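Local coordinates for 2S Albumin protein (Dolichos, PDB 6IX1) that probably serves as a seed storage protein, named a 2S albumin but built on a hemopexin-type beta-propeller, at residues Phe66-Tyr74 / Ala82-Thr90; Ile118-Lys126 / Ile171-Pro181. All coordinates share one frame; numbering follows the deposited sequence.

Contact 1: Phe66-Tyr74 / Ala82-Thr90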
ATOM      1  N   PHE A  66       2.038   3.878   1.936  1.00  7.85           N
ATOM      2  CA  PHE A  66       1.788   4.533   0.655  1.00  7.65           C
ATOM      3  C   PHE A  66       2.914   5.486   0.321  1.00  7.32           C
ATOM      4  O   PHE A  66       3.384   6.197   1.169  1.00  7.71           O
ATOM      5  CB  PHE A  66       0.423   5.219   0.602  1.00  8.25           C
ATOM      6  CG  PHE A  66       0.127   6.220   1.677  1.00  7.76           C
ATOM      7  CD1 PHE A  66       0.504   7.555   1.479  1.00  7.35           C
ATOM      8  CD2 PHE A  66      -0.500   5.882   2.856  1.00  6.82           C
ATOM      9  CE1 PHE A  66       0.199   8.524   2.419  1.00  9.58           C
ATOM     10  CE2 PHE A  66      -0.771   6.865   3.825  1.00  8.79           C
ATOM     11  CZ  PHE A  66      -0.494   8.175   3.578  1.00  9.61           C
ATOM     12  N   ASP A  67       3.173   5.527  -0.960  1.00  7.99           N
ATOM     13  CA  ASP A  67       4.118   6.528  -1.489  1.00  7.77           C
ATOM     14  C   ASP A  67       3.409   7.901  -1.567  1.00  7.28           C
ATOM     15  O   ASP A  67       2.188   7.964  -1.818  1.00  7.76           O
ATOM     16  CB  ASP A  67       4.649   6.125  -2.858  1.00  7.90           C
ATOM     17  CG  ASP A  67       3.559   5.621  -3.815  1.00 10.36           C
ATOM     18  OD1 ASP A  67       2.929   4.517  -3.494  1.00  9.47           O
ATOM     19  OD2 ASP A  67       3.257   6.290  -4.836  1.00 11.23           O
ATOM     20  N   THR A  68       4.211   8.989  -1.456  1.00  8.02           N
ATOM     21  CA  THR A  68       3.632  10.331  -1.581  1.00  8.38           C
ATOM     22  C   THR A  68       4.221  11.025  -2.804  1.00  8.71           C
ATOM     23  O   THR A  68       3.544  11.088  -3.850  1.00 11.69           O
ATOM     24  CB  THR A  68       3.858  11.117  -0.270  1.00  8.47           C
ATOM     25  OG1 THR A  68       5.238  11.073   0.031  1.00  8.96           O
ATOM     26  CG2 THR A  68       3.068  10.533   0.859  1.00  8.14           C
ATOM     27  N   GLU A  69       5.461  11.469  -2.645  1.00  9.48           N
ATOM     28  CA  GLU A  69       6.191  12.132  -3.734  1.00  9.28           C
ATOM     29  C   GLU A  69       7.675  11.759  -3.589  1.00  8.44           C
ATOM     30  O   GLU A  69       8.120  11.347  -2.544  1.00  8.13           O
ATOM     31  CB  GLU A  69       5.935  13.661  -3.685  1.00 10.46           C
ATOM     32  CG  GLU A  69       6.412  14.297  -2.381  1.00 13.38           C
ATOM     33  CD  GLU A  69       6.049  15.761  -2.285  1.00 17.06           C
ATOM     34  OE1 GLU A  69       4.871  16.076  -2.452  1.00 19.28           O
ATOM     35  OE2 GLU A  69       6.964  16.582  -2.139  1.00 22.06           O
ATOM     36  N   ALA A  70       8.448  12.111  -4.613  1.00 10.35           N
ATOM     37  CA  ALA A  70       9.896  11.896  -4.525  1.00  9.18           C
ATOM     38  C   ALA A  70      10.160  10.459  -4.051  1.00  9.30           C
ATOM     39  O   ALA A  70       9.443   9.547  -4.498  1.00  8.86           O
ATOM     40  CB  ALA A  70      10.562  12.993  -3.741  1.00 10.56           C
ATOM     41  N   SER A  71      11.070  10.253  -3.108  1.00  9.25           N
ATOM     42  CA  SER A  71      11.299   8.923  -2.537  1.00  8.28           C
ATOM     43  C   SER A  71      10.816   8.909  -1.075  1.00  8.43           C
ATOM     44  O   SER A  71      11.443   8.363  -0.195  1.00  9.89           O
ATOM     45  CB  SER A  71      12.740   8.547  -2.690  1.00  9.63           C
ATOM     46  OG  SER A  71      13.091   8.441  -4.063  1.00 13.09           O
ATOM     47  N   GLU A  72       9.617   9.435  -0.880  1.00  8.93           N
ATOM     48  CA  GLU A  72       8.933   9.491   0.433  1.00  9.51           C
ATOM     49  C   GLU A  72       7.724   8.544   0.479  1.00  7.44           C
ATOM     50  O   GLU A  72       7.075   8.347  -0.516  1.00  7.74           O
ATOM     51  CB  GLU A  72       8.532  10.929   0.741  1.00 10.50           C
ATOM     52  CG  GLU A  72       9.766  11.834   0.853  1.00 12.00           C
ATOM     53  CD  GLU A  72       9.513  13.319   0.996  1.00 13.98           C
ATOM     54  OE1 GLU A  72       8.406  13.698   0.815  1.00 20.00           O
ATOM     55  OE2 GLU A  72      10.524  14.022   1.156  1.00 21.08           O
ATOM     56  N   ALA A  73       7.476   8.043   1.682  1.00  7.51           N
ATOM     57  CA  ALA A  73       6.320   7.185   1.917  1.00  8.13           C
ATOM     58  C   ALA A  73       5.920   7.272   3.388  1.00  7.94           C
ATOM     59  O   ALA A  73       6.786   7.454   4.204  1.00  8.92           O
ATOM     60  CB  ALA A  73       6.636   5.781   1.542  1.00  8.59           C
ATOM     61  N   TYR A  74       4.611   7.063   3.631  1.00  8.09           N
ATOM     62  CA  TYR A  74       4.163   6.723   4.996  1.00  7.53           C
ATOM     63  C   TYR A  74       4.132   5.236   5.210  1.00  8.24           C
ATOM     64  O   TYR A  74       3.725   4.497   4.269  1.00  9.54           O
ATOM     65  CB  TYR A  74       2.786   7.319   5.320  1.00  8.23           C
ATOM     66  CG  TYR A  74       2.809   8.775   5.609  1.00  8.55           C
ATOM     67  CD1 TYR A  74       3.102   9.225   6.889  1.00  9.56           C
ATOM     68  CD2 TYR A  74       2.616   9.740   4.657  1.00  8.78           C
ATOM     69  CE1 TYR A  74       3.177  10.569   7.221  1.00 10.49           C
ATOM     70  CE2 TYR A  74       2.655  11.078   4.966  1.00  8.81           C
ATOM     71  CZ  TYR A  74       2.939  11.497   6.255  1.00  9.41           C
ATOM     72  OH  TYR A  74       2.965  12.829   6.533  1.00 10.46           O
ATOM     73  N   ALA A  82       4.871   6.407  10.532  1.00  9.21           N
ATOM     74  CA  ALA A  82       6.066   7.217  10.294  1.00  8.71           C
ATOM     75  C   ALA A  82       6.094   7.687   8.852  1.00  8.89           C
ATOM     76  O   ALA A  82       5.645   6.970   7.986  1.00  9.41           O
ATOM     77  CB  ALA A  82       7.319   6.450  10.644  1.00  9.82           C
ATOM     78  N   TYR A  83       6.690   8.846   8.641  1.00  9.16           N
ATOM     79  CA  TYR A  83       7.030   9.351   7.294  1.00  9.97           C
ATOM     80  C   TYR A  83       8.504   9.063   7.073  1.00  8.72           C
ATOM     81  O   TYR A  83       9.250   9.489   7.903  1.00  9.67           O
ATOM     82  CB  TYR A  83       6.722  10.836   7.124  1.00 10.16           C
ATOM     83  CG  TYR A  83       6.606  11.330   5.735  1.00 10.02           C
ATOM     84  CD1 TYR A  83       5.959  10.612   4.763  1.00 10.79           C
ATOM     85  CD2 TYR A  83       7.031  12.576   5.400  1.00 12.33           C
ATOM     86  CE1 TYR A  83       5.805  11.114   3.484  1.00  9.18           C
ATOM     87  CE2 TYR A  83       6.929  13.071   4.117  1.00 13.95           C
ATOM     88  CZ  TYR A  83       6.200  12.388   3.170  1.00 10.25           C
ATOM     89  OH  TYR A  83       6.035  12.895   1.914  1.00 12.55           O
ATOM     90  N   ILE A  84       8.835   8.424   5.979  1.00  9.35           N
ATOM     91  CA  ILE A  84      10.231   8.011   5.708  1.00  9.10           C
ATOM     92  C   ILE A  84      10.611   8.558   4.330  1.00  8.90           C
ATOM     93  O   ILE A  84       9.818   8.734   3.388  1.00  9.58           O
ATOM     94  CB  ILE A  84      10.419   6.492   5.861  1.00 11.14           C
ATOM     95  CG1 ILE A  84       9.788   5.703   4.712  1.00  9.67           C
ATOM     96  CG2 ILE A  84       9.879   6.075   7.181  1.00 10.31           C
ATOM     97  CD1 ILE A  84      10.129   4.241   4.695  1.00 13.18           C
ATOM     98  N   ASP A  85      11.921   8.677   4.178  1.00  9.69           N
ATOM     99  CA  ASP A  85      12.597   8.726   2.847  1.00  9.91           C
ATOM    100  C   ASP A  85      13.284   7.371   2.653  1.00  9.47           C
ATOM    101  O   ASP A  85      14.085   7.006   3.502  1.00 10.54           O
ATOM    102  CB  ASP A  85      13.559   9.925   2.739  1.00 12.19           C
ATOM    103  CG  ASP A  85      14.072  10.103   1.303  1.00 12.90           C
ATOM    104  OD1 ASP A  85      14.483   9.129   0.696  1.00 12.28           O
ATOM    105  OD2 ASP A  85      13.826  11.258   0.735  1.00 17.39           O
ATOM    106  N   TYR A  86      12.853   6.567   1.691  1.00  9.12           N
ATOM    107  CA  TYR A  86      13.392   5.209   1.461  1.00 10.01           C
ATOM    108  C   TYR A  86      14.625   5.259   0.525  1.00 10.17           C
ATOM    109  O   TYR A  86      15.228   4.174   0.291  1.00 13.74           O
ATOM    110  CB  TYR A  86      12.307   4.222   1.031  1.00  9.68           C
ATOM    111  CG  TYR A  86      11.527   4.653  -0.170  1.00  9.44           C
ATOM    112  CD1 TYR A  86      11.974   4.292  -1.429  1.00  8.30           C
ATOM    113  CD2 TYR A  86      10.351   5.383  -0.077  1.00  8.22           C
ATOM    114  CE1 TYR A  86      11.303   4.719  -2.557  1.00  7.67           C
ATOM    115  CE2 TYR A  86       9.682   5.824  -1.190  1.00  8.00           C
ATOM    116  CZ  TYR A  86      10.158   5.486  -2.428  1.00  7.67           C
ATOM    117  OH  TYR A  86       9.519   5.894  -3.548  1.00  8.52           O
ATOM    118  N   ALA A  87      15.011   6.416  -0.016  1.00 11.58           N
ATOM    119  CA  ALA A  87      16.368   6.649  -0.606  1.00 11.04           C
ATOM    120  C   ALA A  87      16.844   5.516  -1.496  1.00 10.14           C
ATOM    121  O   ALA A  87      17.885   4.905  -1.236  1.00 10.94           O
ATOM    122  CB  ALA A  87      17.351   7.026   0.514  1.00 13.21           C
ATOM    123  N   PRO A  88      16.179   5.209  -2.605  1.00 10.15           N
ATOM    124  CA  PRO A  88      16.571   4.077  -3.430  1.00 13.97           C
ATOM    125  C   PRO A  88      17.988   4.197  -3.966  1.00 11.98           C
ATOM    126  O   PRO A  88      18.487   5.296  -4.254  1.00 11.44           O
ATOM    127  CB  PRO A  88      15.599   4.056  -4.592  1.00 16.15           C
ATOM    128  CG  PRO A  88      14.567   5.016  -4.261  1.00 15.13           C
ATOM    129  CD  PRO A  88      15.033   5.863  -3.126  1.00 11.55           C
ATOM    130  N   GLY A  89      18.650   3.069  -3.946  1.00 12.31           N
ATOM    131  CA  GLY A  89      20.016   2.981  -4.515  1.00 12.49           C
ATOM    132  C   GLY A  89      21.067   3.444  -3.532  1.00 13.93           C
ATOM    133  O   GLY A  89      22.196   3.490  -3.900  1.00 15.85           O
ATOM    134  N   THR A  90      20.690   3.758  -2.296  1.00 12.62           N
ATOM    135  CA  THR A  90      21.589   4.279  -1.246  1.00 13.29           C
ATOM    136  C   THR A  90      21.232   3.614   0.070  1.00 12.00           C
ATOM    137  O   THR A  90      20.223   2.919   0.198  1.00 15.85           O
ATOM    138  CB  THR A  90      21.507   5.816  -1.065  1.00 13.24           C
ATOM    139  OG1 THR A  90      20.338   6.127  -0.282  1.00 12.97           O
ATOM    140  CG2 THR A  90      21.454   6.560  -2.381  1.00 18.07           C
TER
HETATM  141  O   HOH W   1       7.670   7.784  -3.173  1.00  9.21           O
HETATM  142  O   HOH W   2      12.853  11.996  -1.569  1.00 19.93           O
HETATM  143  O   HOH W   3      13.101  13.494   1.844  1.00 24.94           O
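Tyr83 lies against Tyr74 in an offset stack, ring centroids 4.2 Å apart and planes 24° from parallel. Its CG stands opposite the backbone N (chi1 -161°), a rotation that carries the ring over the neighbouring strand. Followed outward, Tyr83 CB touches Tyr74 CE1 at 3.6 Å, and CG lies near Tyr74 CZ. Tyr83 CD1 sits over the centre of the Tyr74 ring, with Tyr74 CE2 3.3 Å away, and also approaches the carbonyl oxygen of Ala73. CE1 reaches Thr68 OG1, which lies at the edge of the Tyr83 ring in its plane, while CE2 passes Glu72 OE1. At the tip, Tyr83 OH shares a hydrogen bond with Thr68 OG1 (2.7 Å) in which either hydroxyl may donate; its bond to Glu72 OE1 is weak and not settled.

The backbone beneath is the hairpin of strands 72-77 and 80-85, the middle pair of one propeller blade; strand 64-67 continues that sheet. Ala73 and Ile84 form a hydrogen-bonded pair in it, with Ile84 N to Ala73 O at 2.9 Å and nearly straight (168° at the hydrogen). Beyond the strand end, Tyr86 N still bonds to Ser71 O at 3.0 Å, and Ser71 CB makes a CH-pi contact over the Tyr86 face. The Tyr86 hydroxyl donates to a water that also bonds to the carbonyls of Ala70 and Glu72, and it meets the backbone N of Ser11. Asp85 OD1 accepts from Ala87 N, two residues further on, closing an Asx turn. A second water donates to both Glu72 OE2 and Asp85 OD2, bridging two carboxylates whose like charges would otherwise probably repel.

Contact 2: Ile118-Lys126 / Ile171-Pro181; sequences IDSAFRSTK and IDASFASHKEP
Ser174 reaches across to Ala121 and Ser120 with its hydroxyl, between strands 120-123 and 173-176, which run side by side at 5.1 Å and nearly parallel. Its chi1 of 51° turns OG toward the other strand, within reach of Ala121. From there Ser174 OG donates to Ala121 O at 2.8 Å, although it approaches from above the carbonyl plane, 82° out of it, and not along a lone pair. Ser120 OG, swung to the far side from its own N (chi1 -160°), points at the same hydroxyl. The resulting bond, Ser120 OG to Ser174 OG at 2.7 Å, is less certain because Ser120 OG is modelled too close to a neighbour. Ile171 CG2 packs against Ser120 CB at 3.8 Å.

Phe122 directs its CB at the backbone of Ala176, while its ring leads away; Ser174 OG lies at the ring edge in its plane, 3.7 Å from CD2. The ring also meets Tyr131 and, edge-to-face, Phe196. Farther along, Ala176 CB presses on Arg123 O at 3.3 Å. At the loop ends Thr125 CG2 lies beside the Glu180 carboxylate, 3.8 Å from OE2, and meets Pro181 CB at 4.0 Å, where a cis peptide precedes the proline.

These are the innermost strands of two successive blades of the propeller, each paired antiparallel within its own sheet. No direct backbone-to-backbone hydrogen bond joins the segments; instead one water accepts from both Arg123 N and Ala176 N. Another links Ile171 N to Asp119 OD2, which Gly135 N also holds. Side-chain hydroxyls, waters and packing therefore do the joining, which implies an interface between distinct sheets and not one continuous sheet.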
ATOM      1  N   ILE A 118      -4.769   1.249   9.786  1.00  7.66           N
ATOM      2  CA  ILE A 118      -5.247   1.313   8.398  1.00  7.64           C
ATOM      3  C   ILE A 118      -4.955  -0.024   7.744  1.00  7.53           C
ATOM      4  O   ILE A 118      -3.806  -0.509   7.908  1.00  8.69           O
ATOM      5  CB  ILE A 118      -4.640   2.555   7.681  1.00  8.30           C
ATOM      6  CG1 ILE A 118      -4.827   3.830   8.533  1.00  9.10           C
ATOM      7  CG2 ILE A 118      -5.233   2.682   6.287  1.00  8.55           C
ATOM      8  CD1 ILE A 118      -4.385   5.060   7.904  1.00 10.08           C
ATOM      9  N   ASP A 119      -5.898  -0.559   6.966  1.00  7.36           N
ATOM     10  CA  ASP A 119      -5.590  -1.847   6.315  1.00  7.45           C
ATOM     11  C   ASP A 119      -4.723  -1.639   5.086  1.00  7.35           C
ATOM     12  O   ASP A 119      -3.818  -2.481   4.880  1.00  8.46           O
ATOM     13  CB  ASP A 119      -6.881  -2.528   5.869  1.00  7.80           C
ATOM     14  CG  ASP A 119      -7.782  -3.064   6.983  1.00  8.75           C
ATOM     15  OD1 ASP A 119      -7.274  -3.202   8.136  1.00 10.50           O
ATOM     16  OD2 ASP A 119      -8.968  -3.279   6.731  1.00 10.48           O
ATOM     17  N   SER A 120      -5.025  -0.657   4.283  1.00  7.23           N
ATOM     18  CA  SER A 120      -4.350  -0.546   2.997  1.00  7.21           C
ATOM     19  C   SER A 120      -4.471   0.871   2.490  1.00  6.71           C
ATOM     20  O   SER A 120      -5.358   1.605   2.998  1.00  6.61           O
ATOM     21  CB  SER A 120      -4.934  -1.492   1.954  1.00  8.22           C
ATOM     22  OG  SER A 120      -4.070  -1.740   0.897  1.00  9.62           O
ATOM     23  N   ALA A 121      -3.662   1.235   1.510  1.00  6.37           N
ATOM     24  CA  ALA A 121      -3.694   2.556   0.956  1.00  6.09           C
ATOM     25  C   ALA A 121      -3.057   2.587  -0.405  1.00  7.04           C
ATOM     26  O   ALA A 121      -2.156   1.747  -0.635  1.00  7.94           O
ATOM     27  CB  ALA A 121      -2.965   3.489   1.834  1.00  7.18           C
ATOM     28  N   PHE A 122      -3.377   3.542  -1.255  1.00  6.92           N
ATOM     29  CA  PHE A 122      -2.608   3.678  -2.496  1.00  6.06           C
ATOM     30  C   PHE A 122      -2.713   5.091  -2.964  1.00  6.46           C
ATOM     31  O   PHE A 122      -3.702   5.773  -2.620  1.00  7.23           O
ATOM     32  CB  PHE A 122      -2.990   2.695  -3.597  1.00  6.99           C
ATOM     33  CG  PHE A 122      -4.337   2.817  -4.244  1.00  9.33           C
ATOM     34  CD1 PHE A 122      -4.561   3.654  -5.282  1.00  9.08           C
ATOM     35  CD2 PHE A 122      -5.415   2.071  -3.790  1.00  8.56           C
ATOM     36  CE1 PHE A 122      -5.788   3.692  -5.890  1.00  8.34           C
ATOM     37  CE2 PHE A 122      -6.638   2.049  -4.406  1.00  8.53           C
ATOM     38  CZ  PHE A 122      -6.816   2.931  -5.427  1.00  8.58           C
ATOM     39  N   ARG A 123      -1.740   5.546  -3.713  1.00  7.25           N
ATOM     40  CA  ARG A 123      -1.663   6.912  -4.215  1.00  7.33           C
ATOM     41  C   ARG A 123      -2.586   7.151  -5.389  1.00  8.70           C
ATOM     42  O   ARG A 123      -2.583   6.403  -6.370  1.00  9.18           O
ATOM     43  CB  ARG A 123      -0.204   7.136  -4.597  1.00  7.43           C
ATOM     44  CG  ARG A 123       0.155   8.543  -5.095  1.00  7.39           C
ATOM     45  CD  ARG A 123       0.053   9.591  -4.050  1.00  8.48           C
ATOM     46  NE  ARG A 123       0.678  10.813  -4.443  1.00  9.25           N
ATOM     47  CZ  ARG A 123       0.122  11.834  -5.125  1.00 10.47           C
ATOM     48  NH1 ARG A 123      -1.186  11.818  -5.374  1.00 13.40           N
ATOM     49  NH2 ARG A 123       0.780  12.915  -5.436  1.00 12.30           N
ATOM     50  N   SER A 124      -3.399   8.188  -5.269  1.00  8.93           N
ATOM     51  CA  SER A 124      -4.346   8.538  -6.322  1.00  9.64           C
ATOM     52  C   SER A 124      -3.627   9.302  -7.418  1.00  9.57           C
ATOM     53  O   SER A 124      -2.565   9.937  -7.235  1.00 11.64           O
ATOM     54  CB  SER A 124      -5.481   9.361  -5.740  1.00 11.14           C
ATOM     55  OG  SER A 124      -6.458   9.701  -6.712  1.00 12.90           O
ATOM     56  N   THR A 125      -4.210   9.405  -8.588  1.00  9.77           N
ATOM     57  CA  THR A 125      -3.822  10.376  -9.575  1.00 10.74           C
ATOM     58  C   THR A 125      -4.422  11.761  -9.259  1.00 12.32           C
ATOM     59  O   THR A 125      -3.988  12.673  -9.918  1.00 14.63           O
ATOM     60  CB  THR A 125      -4.337   9.943 -10.948  1.00 12.22           C
ATOM     61  OG1 THR A 125      -5.740   9.740 -10.847  1.00 13.19           O
ATOM     62  CG2 THR A 125      -3.677   8.677 -11.487  1.00 12.52           C
ATOM     63  N   LYS A 126      -5.407  11.866  -8.374  1.00 11.10           N
ATOM     64  CA  LYS A 126      -6.079  13.183  -8.096  1.00 11.85           C
ATOM     65  C   LYS A 126      -5.207  13.954  -7.059  1.00 12.12           C
ATOM     66  O   LYS A 126      -5.210  13.604  -5.865  1.00 13.05           O
ATOM     67  CB  LYS A 126      -7.515  12.981  -7.603  1.00 11.37           C
ATOM     68  CG  LYS A 126      -8.342  14.265  -7.476  1.00 13.57           C
ATOM     69  CD  LYS A 126      -9.826  14.103  -7.409  1.00 13.37           C
ATOM     70  CE  LYS A 126     -10.335  13.339  -6.160  1.00 12.41           C
ATOM     71  NZ  LYS A 126     -11.837  13.240  -6.028  1.00 20.16           N
ATOM     72  N   ILE A 171      -9.561  -4.622   1.902  1.00  8.89           N
ATOM     73  CA  ILE A 171      -8.310  -4.757   1.102  1.00  9.53           C
ATOM     74  C   ILE A 171      -7.168  -4.934   2.107  1.00  8.01           C
ATOM     75  O   ILE A 171      -7.098  -4.195   3.069  1.00 11.55           O
ATOM     76  CB  ILE A 171      -8.148  -3.520   0.184  1.00  9.90           C
ATOM     77  CG1 ILE A 171      -9.378  -3.378  -0.725  1.00 11.58           C
ATOM     78  CG2 ILE A 171      -6.859  -3.576  -0.581  1.00 10.81           C
ATOM     79  CD1 ILE A 171      -9.437  -2.152  -1.568  1.00 13.27           C
ATOM     80  N   ASP A 172      -6.276  -5.933   1.880  1.00  7.38           N
ATOM     81  CA  ASP A 172      -5.097  -6.173   2.732  1.00  7.32           C
ATOM     82  C   ASP A 172      -3.890  -5.327   2.313  1.00  8.93           C
ATOM     83  O   ASP A 172      -3.057  -5.029   3.159  1.00 11.46           O
ATOM     84  CB  ASP A 172      -4.709  -7.639   2.737  1.00 10.37           C
ATOM     85  CG  ASP A 172      -5.698  -8.497   3.506  1.00 12.50           C
ATOM     86  OD1 ASP A 172      -6.396  -7.990   4.402  1.00 18.14           O
ATOM     87  OD2 ASP A 172      -5.792  -9.680   3.153  1.00 13.80           O
ATOM     88  N   ALA A 173      -3.735  -5.043   1.007  1.00  7.88           N
ATOM     89  CA  ALA A 173      -2.566  -4.273   0.558  1.00  7.04           C
ATOM     90  C   ALA A 173      -2.897  -3.707  -0.813  1.00  7.03           C
ATOM     91  O   ALA A 173      -3.786  -4.264  -1.509  1.00  6.96           O
ATOM     92  CB  ALA A 173      -1.295  -5.136   0.485  1.00  7.17           C
ATOM     93  N   SER A 174      -2.194  -2.680  -1.235  1.00  5.75           N
ATOM     94  CA  SER A 174      -2.464  -2.084  -2.548  1.00  6.42           C
ATOM     95  C   SER A 174      -1.294  -1.181  -2.896  1.00  6.01           C
ATOM     96  O   SER A 174      -0.671  -0.662  -2.016  1.00  6.58           O
ATOM     97  CB  SER A 174      -3.789  -1.269  -2.523  1.00  7.66           C
ATOM     98  OG  SER A 174      -3.822  -0.323  -1.422  1.00  7.40           O
ATOM     99  N   PHE A 175      -1.155  -0.962  -4.175  1.00  5.80           N
ATOM    100  CA  PHE A 175      -0.268   0.131  -4.612  1.00  7.02           C
ATOM    101  C   PHE A 175      -0.715   0.662  -5.970  1.00  6.57           C
ATOM    102  O   PHE A 175      -1.302  -0.046  -6.794  1.00  7.08           O
ATOM    103  CB  PHE A 175       1.209  -0.336  -4.658  1.00  6.47           C
ATOM    104  CG  PHE A 175       1.582  -1.261  -5.764  1.00  6.27           C
ATOM    105  CD1 PHE A 175       1.299  -2.606  -5.668  1.00  7.33           C
ATOM    106  CD2 PHE A 175       2.258  -0.788  -6.878  1.00  7.88           C
ATOM    107  CE1 PHE A 175       1.677  -3.478  -6.692  1.00  7.45           C
ATOM    108  CE2 PHE A 175       2.597  -1.659  -7.911  1.00  8.51           C
ATOM    109  CZ  PHE A 175       2.290  -2.974  -7.838  1.00  8.24           C
ATOM    110  N   ALA A 176      -0.401   1.912  -6.203  1.00  6.58           N
ATOM    111  CA  ALA A 176      -0.653   2.504  -7.492  1.00  6.33           C
ATOM    112  C   ALA A 176       0.427   2.057  -8.489  1.00  7.50           C
ATOM    113  O   ALA A 176       1.605   2.010  -8.140  1.00  8.25           O
ATOM    114  CB  ALA A 176      -0.519   4.002  -7.360  1.00  8.57           C
ATOM    115  N   SER A 177       0.004   1.742  -9.689  1.00  6.04           N
ATOM    116  CA  SER A 177       0.982   1.368 -10.734  1.00  7.01           C
ATOM    117  C   SER A 177       1.719   2.568 -11.288  1.00  8.16           C
ATOM    118  O   SER A 177       1.204   3.689 -11.216  1.00  8.23           O
ATOM    119  CB  SER A 177       0.241   0.679 -11.861  1.00  6.41           C
ATOM    120  OG  SER A 177       1.116   0.224 -12.822  1.00  7.99           O
ATOM    121  N   HIS A 178       2.886   2.318 -11.848  1.00  7.43           N
ATOM    122  CA  HIS A 178       3.519   3.335 -12.697  1.00  7.37           C
ATOM    123  C   HIS A 178       2.733   3.599 -13.973  1.00  8.39           C
ATOM    124  O   HIS A 178       2.939   4.623 -14.591  1.00 10.18           O
ATOM    125  CB  HIS A 178       4.960   2.869 -13.025  1.00  7.64           C
ATOM    126  CG  HIS A 178       5.864   2.994 -11.830  1.00  7.79           C
ATOM    127  ND1 HIS A 178       6.011   2.009 -10.898  1.00  8.66           N
ATOM    128  CD2 HIS A 178       6.653   4.025 -11.423  1.00  7.62           C
ATOM    129  CE1 HIS A 178       6.884   2.402  -9.990  1.00  9.42           C
ATOM    130  NE2 HIS A 178       7.273   3.615 -10.278  1.00  9.19           N
ATOM    131  N   LYS A 179       1.928   2.613 -14.333  1.00  9.02           N
ATOM    132  CA  LYS A 179       1.055   2.790 -15.498  1.00  9.59           C
ATOM    133  C   LYS A 179      -0.249   3.409 -15.026  1.00  9.26           C
ATOM    134  O   LYS A 179      -1.090   2.748 -14.433  1.00  9.46           O
ATOM    135  CB  LYS A 179       0.808   1.475 -16.199  1.00  9.49           C
ATOM    136  CG  LYS A 179      -0.034   1.543 -17.456  1.00 12.99           C
ATOM    137  CD  LYS A 179      -0.292   0.190 -18.081  1.00 14.22           C
ATOM    138  CE  LYS A 179      -1.313   0.218 -19.196  1.00 23.38           C
ATOM    139  NZ  LYS A 179      -0.844   1.118 -20.264  1.00 30.94           N
ATOM    140  N   GLU A 180      -0.359   4.721 -15.125  1.00  9.38           N
ATOM    141  CA  GLU A 180      -1.538   5.435 -14.611  1.00 10.07           C
ATOM    142  C   GLU A 180      -2.699   5.137 -15.521  1.00 10.35           C
ATOM    143  O   GLU A 180      -2.473   4.950 -16.704  1.00 12.45           O
ATOM    144  CB  GLU A 180      -1.274   6.929 -14.562  1.00 11.71           C
ATOM    145  CG  GLU A 180      -0.242   7.313 -13.511  1.00 14.16           C
ATOM    146  CD  GLU A 180      -0.186   8.823 -13.368  1.00 15.92           C
ATOM    147  OE1 GLU A 180      -0.239   9.499 -14.385  1.00 25.16           O
ATOM    148  OE2 GLU A 180      -0.021   9.298 -12.287  1.00 18.88           O
ATOM    149  N   PRO A 181      -3.972   5.108 -15.025  1.00 10.33           N
ATOM    150  CA  PRO A 181      -4.358   5.209 -13.617  1.00  9.48           C
ATOM    151  C   PRO A 181      -4.714   3.830 -13.070  1.00  9.13           C
ATOM    152  O   PRO A 181      -5.825   3.538 -12.614  1.00  9.46           O
ATOM    153  CB  PRO A 181      -5.628   6.017 -13.746  1.00 10.63           C
ATOM    154  CG  PRO A 181      -6.275   5.487 -14.996  1.00 11.83           C
ATOM    155  CD  PRO A 181      -5.148   5.038 -15.902  1.00 13.05           C
TER
HETATM  156  O   HOH W   4      -9.864  -2.670   4.016  1.00  9.26           O
HETATM  157  O   HOH W   5      -2.614  -4.462   5.594  1.00 21.23           O
HETATM  158  O   HOH W   6       0.580   3.553  -3.857  1.00  8.15           O

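In the fold
Contact 1 comes first along the chain and closes before contact 2 opens; their centres are 15 Å apart. Contact 1 is internal to the blade built from strands 64-67, 72-77, 80-85 and the strands that follow, whereas contact 2 spans the two later blades, bringing together their first strands near the middle of the molecule. The two regions meet where strand 64-67 flanks strand 120-123: Phe66 packs on Ala121, and Arg123 NE probably bonds to Thr68 O at 2.9 Å. Three consecutive blades are thus tied around the centre, as in the four-bladed hemopexin propeller, with pairing inside a blade distinct from packing between blades.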